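Local coordinates for protein superoxide dismutase (Leishmania major, PDB 4F2N) that catalyses the dismutation of superoxide to oxygen and hydrogen peroxide, probably by cycling an active-site iron between its ferrous and ferric states, at residues Y23-P27 / M224-A228; A65-L70 / Q101-H105. All coordinates share one frame. Numbering follows the deposited sequence.

Contact 1: Y23-P27 / M224-A228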
ATOM      1  N   TYR B  23      21.431  19.860 -10.097  1.00 27.31           N
ATOM      2  CA  TYR B  23      21.618  18.421 -10.125  1.00 25.12           C
ATOM      3  C   TYR B  23      20.245  17.735 -10.246  1.00 24.39           C
ATOM      4  O   TYR B  23      19.308  18.098  -9.542  1.00 23.87           O
ATOM      5  CB  TYR B  23      22.313  18.017  -8.820  1.00 24.36           C
ATOM      6  CG  TYR B  23      22.480  16.529  -8.613  1.00 23.56           C
ATOM      7  CD1 TYR B  23      23.692  15.909  -8.900  1.00 23.68           C
ATOM      8  CD2 TYR B  23      21.426  15.749  -8.133  1.00 23.24           C
ATOM      9  CE1 TYR B  23      23.850  14.541  -8.730  1.00 23.56           C
ATOM     10  CE2 TYR B  23      21.571  14.377  -7.943  1.00 23.06           C
ATOM     11  CZ  TYR B  23      22.778  13.782  -8.246  1.00 23.32           C
ATOM     12  OH  TYR B  23      22.941  12.434  -8.049  1.00 23.58           O
ATOM     13  N   HIS B  24      20.122  16.735 -11.123  1.00 23.71           N
ATOM     14  CA  HIS B  24      18.932  15.875 -11.122  1.00 23.04           C
ATOM     15  C   HIS B  24      19.383  14.466 -10.944  1.00 22.61           C
ATOM     16  O   HIS B  24      20.470  14.089 -11.419  1.00 22.86           O
ATOM     17  CB  HIS B  24      18.136  16.002 -12.426  1.00 23.17           C
ATOM     18  CG  HIS B  24      17.580  17.384 -12.669  1.00 23.80           C
ATOM     19  ND1 HIS B  24      18.259  18.321 -13.339  1.00 24.74           N
ATOM     20  CD2 HIS B  24      16.364  17.973 -12.298  1.00 24.10           C
ATOM     21  CE1 HIS B  24      17.530  19.458 -13.393  1.00 24.99           C
ATOM     22  NE2 HIS B  24      16.371  19.237 -12.774  1.00 24.53           N
ATOM     23  N   THR B  25      18.559  13.665 -10.267  1.00 21.90           N
ATOM     24  CA  THR B  25      18.894  12.260 -10.066  1.00 21.69           C
ATOM     25  C   THR B  25      18.836  11.480 -11.398  1.00 21.74           C
ATOM     26  O   THR B  25      19.732  10.657 -11.683  1.00 21.96           O
ATOM     27  CB  THR B  25      17.973  11.628  -9.001  1.00 21.44           C
ATOM     28  OG1 THR B  25      18.275  12.211  -7.732  1.00 21.57           O
ATOM     29  CG2 THR B  25      18.214  10.138  -8.890  1.00 21.71           C
ATOM     30  N   LEU B  26      17.776  11.720 -12.179  1.00 21.34           N
ATOM     31  CA  LEU B  26      17.657  11.135 -13.539  1.00 21.80           C
ATOM     32  C   LEU B  26      17.425  12.235 -14.577  1.00 22.22           C
ATOM     33  O   LEU B  26      16.279  12.442 -15.011  1.00 22.05           O
ATOM     34  CB  LEU B  26      16.475  10.142 -13.595  1.00 21.44           C
ATOM     35  CG  LEU B  26      16.560   8.900 -12.697  1.00 21.32           C
ATOM     36  CD1 LEU B  26      15.278   8.066 -12.819  1.00 21.20           C
ATOM     37  CD2 LEU B  26      17.817   8.100 -13.027  1.00 21.77           C
ATOM     38  N   PRO B  27      18.497  12.936 -14.997  1.00 22.91           N
ATOM     39  CA  PRO B  27      18.262  14.071 -15.903  1.00 23.73           C
ATOM     40  C   PRO B  27      17.675  13.689 -17.260  1.00 24.64           C
ATOM     41  O   PRO B  27      17.059  14.532 -17.901  1.00 25.38           O
ATOM     42  CB  PRO B  27      19.662  14.687 -16.106  1.00 23.99           C
ATOM     43  CG  PRO B  27      20.621  13.680 -15.595  1.00 23.90           C
ATOM     44  CD  PRO B  27      19.917  12.799 -14.615  1.00 23.20           C
ATOM     45  N   MET B 224      25.834   6.552  -9.386  1.00 22.00           N
ATOM     46  CA  MET B 224      25.014   7.525  -8.654  1.00 21.30           C
ATOM     47  C   MET B 224      25.754   8.095  -7.434  1.00 21.42           C
ATOM     48  O   MET B 224      25.707   9.296  -7.150  1.00 21.42           O
ATOM     49  CB  MET B 224      23.690   6.871  -8.215  1.00 20.60           C
ATOM     50  CG  MET B 224      22.736   6.542  -9.380  1.00 20.69           C
ATOM     51  SD  MET B 224      22.346   7.965 -10.434  1.00 21.97           S
ATOM     52  CE  MET B 224      21.826   9.205  -9.260  1.00 19.93           C
ATOM     53  N   TYR B 225      26.413   7.226  -6.693  1.00 21.88           N
ATOM     54  CA  TYR B 225      27.163   7.668  -5.516  1.00 22.48           C
ATOM     55  C   TYR B 225      28.234   8.714  -5.880  1.00 23.25           C
ATOM     56  O   TYR B 225      28.324   9.777  -5.257  1.00 22.88           O
ATOM     57  CB  TYR B 225      27.800   6.460  -4.797  1.00 22.87           C
ATOM     58  CG  TYR B 225      28.750   6.896  -3.707  1.00 23.75           C
ATOM     59  CD1 TYR B 225      28.266   7.351  -2.484  1.00 24.16           C
ATOM     60  CD2 TYR B 225      30.137   6.938  -3.928  1.00 25.06           C
ATOM     61  CE1 TYR B 225      29.130   7.765  -1.478  1.00 25.06           C
ATOM     62  CE2 TYR B 225      31.010   7.376  -2.938  1.00 25.80           C
ATOM     63  CZ  TYR B 225      30.491   7.801  -1.726  1.00 26.16           C
ATOM     64  OH  TYR B 225      31.332   8.243  -0.731  1.00 27.59           O
ATOM     65  N   GLU B 226      29.025   8.426  -6.903  1.00 24.39           N
ATOM     66  CA  GLU B 226      30.099   9.354  -7.315  1.00 26.16           C
ATOM     67  C   GLU B 226      29.558  10.728  -7.706  1.00 25.58           C
ATOM     68  O   GLU B 226      30.068  11.761  -7.241  1.00 25.91           O
ATOM     69  CB  GLU B 226      30.959   8.734  -8.419  1.00 28.61           C
ATOM     70  CG  GLU B 226      31.847   7.623  -7.869  1.00 32.18           C
ATOM     71  CD  GLU B 226      32.445   6.698  -8.929  1.00 35.83           C
ATOM     72  OE1 GLU B 226      32.143   6.835 -10.128  1.00 40.51           O
ATOM     73  OE2 GLU B 226      33.221   5.799  -8.566  1.00 38.09           O
ATOM     74  N   ARG B 227      28.509  10.757  -8.531  1.00 24.16           N
ATOM     75  CA  ARG B 227      27.965  12.043  -8.937  1.00 24.10           C
ATOM     76  C   ARG B 227      27.226  12.749  -7.810  1.00 23.81           C
ATOM     77  O   ARG B 227      27.263  13.957  -7.749  1.00 23.82           O
ATOM     78  CB  ARG B 227      27.105  11.964 -10.211  1.00 23.28           C
ATOM     79  CG  ARG B 227      25.844  11.099 -10.152  1.00 22.49           C
ATOM     80  CD  ARG B 227      25.277  10.899 -11.572  1.00 22.72           C
ATOM     81  NE  ARG B 227      24.734  12.144 -12.143  1.00 22.67           N
ATOM     82  CZ  ARG B 227      23.487  12.599 -11.945  1.00 22.27           C
ATOM     83  NH1 ARG B 227      22.632  11.933 -11.176  1.00 21.46           N
ATOM     84  NH2 ARG B 227      23.093  13.743 -12.500  1.00 22.21           N
ATOM     85  N   ALA B 228      26.557  11.996  -6.931  1.00 23.55           N
ATOM     86  CA  ALA B 228      25.752  12.624  -5.858  1.00 24.14           C
ATOM     87  C   ALA B 228      26.634  13.284  -4.786  1.00 25.07           C
ATOM     88  O   ALA B 228      26.247  14.318  -4.221  1.00 24.86           O
ATOM     89  CB  ALA B 228      24.795  11.614  -5.223  1.00 23.54           C
TER
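The last turn or so of helix 218-229 meets an irregular N-terminal loop; 286 Å² is buried, and the closest CA pair is Thr25 and Met224 at 7.9 Å. Met224 begins the contact. Its CA-CB bond points sideways, but an all-m side chain curls round so that CE stands 3.5 Å from Thr25 O, 3.7 Å from Thr25 CG2 and 3.6 Å from Tyr23 OH. Tyr225 points away from the loop and packs against Leu126 and Ala129 of helix 124-134. Arg227 then makes the main polar link. Its CA-CB bond is directed at the loop, and the long side chain carries the guanidinium to the backbone carbonyl of His24, where NH2 and NH1 both donate to His24 O, at 2.9 and 3.1 Å. One carbonyl thus takes two hydrogen bonds near the guanidinium plane, while a face of the same group lies on the Tyr23 ring, centres 4.4 Å apart and planes inclined by 21°. This stacking leaves the group's edge available to the loop backbone; Pro27 CD approaches NH2 of Arg227 to 3.9 Å. Ala228, one turn after Met224 and hydrogen-bonded to it, Ala228 N to Met224 O (2.8 Å), offers a small surface: its CB lies 3.5 Å from Tyr23 OH and 4.2 Å from Tyr23 CZ. Arg185 makes a cation-pi contact with Tyr23, and its NH1 is hydrogen-bonded to Ala228 O. The arrangement joins the start of the ordered chain to the last helix of the C-terminal alpha/beta domain in the iron/manganese superoxide dismutase fold.

Contact 2: A65-L70 / Q101-H105; sequences AYVDKL and QAAQH
Both segments are regular alpha-helix, 65-70 within helix 52-71 and 101-105 within helix 96-113. They run roughly antiparallel, with 142° between their N-to-C directions (signed crossing angle -142°) and axes 8.7 Å apart at closest approach. Tyr66 and Gln101 set the register, their CA atoms only 5.1 Å apart. Gln101 (m, m) is a knob seated among Ala65, Tyr66, Lys69 and Leu70: its OE1 lies 3.2 Å from Lys69 CB and 3.3 Å from Tyr66 CD1, at the ring edge, while its CB is 4.0 Å from Leu70 CB. Tyr66 (chi1 m, chi2 -61°) lays a ring face against Gln104, whose CB sits 3.4 Å from the ring centroid, 5° off the normal, in a CH-pi contact. Gln104 (m, m) then bends so that NE2 donates to Tyr66 OH (3.1 Å, 171°), while OE1 accepts from Trp156 and Asn107. Leu70 (t, p) brings CD1 to 4.0 Å from Ala102 CB and CD2 to 4.1 Å from His105 CD2. Val67 (t) places CG2 over a face of the His105 ring (chi1 t, chi2 39°), 3.5 Å from His105 ND1, which is hydrogen-bonded to His63. In this antiparallel pair of the alpha-hairpin domain, Tyr66 and Gln104 line the iron site's surroundings, Tyr66 meeting the ligand His108. Helix 82-89 packs on Leu70, Ala102 and His105, strand 155-161 supplies Trp156, and Phe152 of the second subunit packs on Tyr66 and Gln104.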
ATOM      1  N   ALA B  65       0.691   2.516 -16.209  1.00 22.55           N
ATOM      2  CA  ALA B  65      -0.478   3.306 -15.847  1.00 22.73           C
ATOM      3  C   ALA B  65      -0.088   4.682 -15.304  1.00 21.59           C
ATOM      4  O   ALA B  65      -0.774   5.663 -15.570  1.00 21.80           O
ATOM      5  CB  ALA B  65      -1.365   2.555 -14.839  1.00 22.27           C
ATOM      6  N   TYR B  66       0.992   4.756 -14.523  1.00 20.38           N
ATOM      7  CA  TYR B  66       1.480   6.062 -14.022  1.00 19.70           C
ATOM      8  C   TYR B  66       1.934   6.959 -15.182  1.00 20.09           C
ATOM      9  O   TYR B  66       1.678   8.161 -15.189  1.00 20.13           O
ATOM     10  CB  TYR B  66       2.672   5.866 -13.062  1.00 18.98           C
ATOM     11  CG  TYR B  66       2.308   5.159 -11.771  1.00 18.78           C
ATOM     12  CD1 TYR B  66       1.370   5.715 -10.889  1.00 18.99           C
ATOM     13  CD2 TYR B  66       2.917   3.962 -11.417  1.00 18.75           C
ATOM     14  CE1 TYR B  66       1.035   5.085  -9.685  1.00 19.46           C
ATOM     15  CE2 TYR B  66       2.594   3.323 -10.227  1.00 19.01           C
ATOM     16  CZ  TYR B  66       1.657   3.899  -9.360  1.00 19.17           C
ATOM     17  OH  TYR B  66       1.362   3.265  -8.179  1.00 19.99           O
ATOM     18  N   VAL B  67       2.617   6.370 -16.154  1.00 20.10           N
ATOM     19  CA  VAL B  67       3.092   7.133 -17.353  1.00 21.44           C
ATOM     20  C   VAL B  67       1.869   7.701 -18.087  1.00 22.72           C
ATOM     21  O   VAL B  67       1.813   8.893 -18.436  1.00 23.38           O
ATOM     22  CB  VAL B  67       3.976   6.238 -18.271  1.00 21.43           C
ATOM     23  CG1 VAL B  67       4.182   6.841 -19.671  1.00 22.54           C
ATOM     24  CG2 VAL B  67       5.313   5.956 -17.584  1.00 20.70           C
ATOM     25  N   ASP B  68       0.870   6.851 -18.280  1.00 24.11           N
ATOM     26  CA  ASP B  68      -0.322   7.240 -19.058  1.00 26.24           C
ATOM     27  C   ASP B  68      -1.101   8.328 -18.338  1.00 26.37           C
ATOM     28  O   ASP B  68      -1.529   9.314 -18.955  1.00 27.69           O
ATOM     29  CB  ASP B  68      -1.219   6.017 -19.366  1.00 27.68           C
ATOM     30  CG  ASP B  68      -0.564   5.017 -20.340  1.00 29.03           C
ATOM     31  OD1 ASP B  68       0.514   5.298 -20.911  1.00 30.41           O
ATOM     32  OD2 ASP B  68      -1.124   3.923 -20.534  1.00 29.85           O
ATOM     33  N   LYS B  69      -1.266   8.181 -17.027  1.00 25.54           N
ATOM     34  CA  LYS B  69      -2.041   9.166 -16.259  1.00 26.15           C
ATOM     35  C   LYS B  69      -1.317  10.501 -16.205  1.00 25.56           C
ATOM     36  O   LYS B  69      -1.925  11.567 -16.427  1.00 26.44           O
ATOM     37  CB  LYS B  69      -2.347   8.626 -14.857  1.00 26.32           C
ATOM     38  CG  LYS B  69      -3.200   9.544 -13.988  1.00 27.16           C
ATOM     39  CD  LYS B  69      -4.592   9.697 -14.533  1.00 29.64           C
ATOM     40  CE  LYS B  69      -5.428  10.506 -13.560  1.00 30.96           C
ATOM     41  NZ  LYS B  69      -6.866  10.264 -13.839  1.00 33.42           N
ATOM     42  N   LEU B  70      -0.008  10.460 -15.950  1.00 24.17           N
ATOM     43  CA  LEU B  70       0.798  11.684 -15.895  1.00 23.62           C
ATOM     44  C   LEU B  70       0.685  12.504 -17.203  1.00 24.49           C
ATOM     45  O   LEU B  70       0.568  13.726 -17.159  1.00 24.75           O
ATOM     46  CB  LEU B  70       2.275  11.351 -15.605  1.00 22.59           C
ATOM     47  CG  LEU B  70       3.283  12.488 -15.562  1.00 22.57           C
ATOM     48  CD1 LEU B  70       2.876  13.515 -14.516  1.00 21.89           C
ATOM     49  CD2 LEU B  70       4.666  11.927 -15.256  1.00 21.98           C
ATOM     50  N   GLN B 101       1.510  10.712  -9.573  1.00 18.84           N
ATOM     51  CA  GLN B 101       1.863  10.014 -10.827  1.00 18.93           C
ATOM     52  C   GLN B 101       3.321  10.327 -11.202  1.00 18.45           C
ATOM     53  O   GLN B 101       4.053   9.443 -11.654  1.00 18.14           O
ATOM     54  CB  GLN B 101       0.930  10.402 -11.976  1.00 20.05           C
ATOM     55  CG  GLN B 101      -0.558  10.213 -11.676  1.00 21.20           C
ATOM     56  CD  GLN B 101      -0.925   8.780 -11.375  1.00 21.36           C
ATOM     57  OE1 GLN B 101      -0.739   7.872 -12.196  1.00 22.41           O
ATOM     58  NE2 GLN B 101      -1.422   8.558 -10.187  1.00 22.39           N
ATOM     59  N   ALA B 102       3.727  11.583 -11.030  1.00 18.34           N
ATOM     60  CA  ALA B 102       5.103  12.012 -11.398  1.00 18.49           C
ATOM     61  C   ALA B 102       6.148  11.342 -10.510  1.00 18.25           C
ATOM     62  O   ALA B 102       7.143  10.750 -11.016  1.00 18.85           O
ATOM     63  CB  ALA B 102       5.226  13.532 -11.326  1.00 18.93           C
ATOM     64  N   ALA B 103       5.898  11.354  -9.201  1.00 17.76           N
ATOM     65  CA  ALA B 103       6.802  10.675  -8.249  1.00 17.15           C
ATOM     66  C   ALA B 103       6.834   9.170  -8.503  1.00 16.91           C
ATOM     67  O   ALA B 103       7.911   8.600  -8.546  1.00 16.63           O
ATOM     68  CB  ALA B 103       6.422  10.976  -6.797  1.00 16.89           C
ATOM     69  N   GLN B 104       5.677   8.516  -8.674  1.00 17.15           N
ATOM     70  CA  GLN B 104       5.706   7.075  -8.984  1.00 17.38           C
ATOM     71  C   GLN B 104       6.436   6.763 -10.289  1.00 17.52           C
ATOM     72  O   GLN B 104       7.124   5.730 -10.399  1.00 18.05           O
ATOM     73  CB  GLN B 104       4.292   6.450  -8.985  1.00 17.72           C
ATOM     74  CG  GLN B 104       3.708   6.296  -7.575  1.00 18.32           C
ATOM     75  CD  GLN B 104       4.452   5.234  -6.738  1.00 18.54           C
ATOM     76  OE1 GLN B 104       5.537   5.500  -6.192  1.00 18.73           O
ATOM     77  NE2 GLN B 104       3.869   4.045  -6.624  1.00 18.17           N
ATOM     78  N   HIS B 105       6.288   7.628 -11.299  1.00 17.46           N
ATOM     79  CA  HIS B 105       7.026   7.435 -12.557  1.00 18.02           C
ATOM     80  C   HIS B 105       8.516   7.485 -12.304  1.00 17.91           C
ATOM     81  O   HIS B 105       9.267   6.592 -12.709  1.00 17.68           O
ATOM     82  CB  HIS B 105       6.579   8.427 -13.651  1.00 18.26           C
ATOM     83  CG  HIS B 105       7.391   8.356 -14.925  1.00 19.08           C
ATOM     84  ND1 HIS B 105       7.837   7.184 -15.451  1.00 19.08           N
ATOM     85  CD2 HIS B 105       7.812   9.366 -15.808  1.00 19.69           C
ATOM     86  CE1 HIS B 105       8.498   7.427 -16.596  1.00 19.77           C
ATOM     87  NE2 HIS B 105       8.508   8.759 -16.808  1.00 20.35           N
TER

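Overall arrangement
The centres of the two contacts lie 21 Å apart and their nearest atoms about 6 Å apart, without touching. In sequence, contact 2 falls wholly between the halves of contact 1, which brings together segments 197 residues apart at their closest ends. Helix 96-113 connects them: it carries segment 101-105, and its Phe106 and Phe110 pack on Thr25 and Leu26 of contact 1. Contact 2 belongs to the surroundings of the metal, with the Gln104 side chain about 5 Å from the iron, which is bound by His58, His108, Asp191 and His195. His58 and His108 come from the same two helices that pair in contact 2, whereas contact 1 pins the first ordered residues to the last helix.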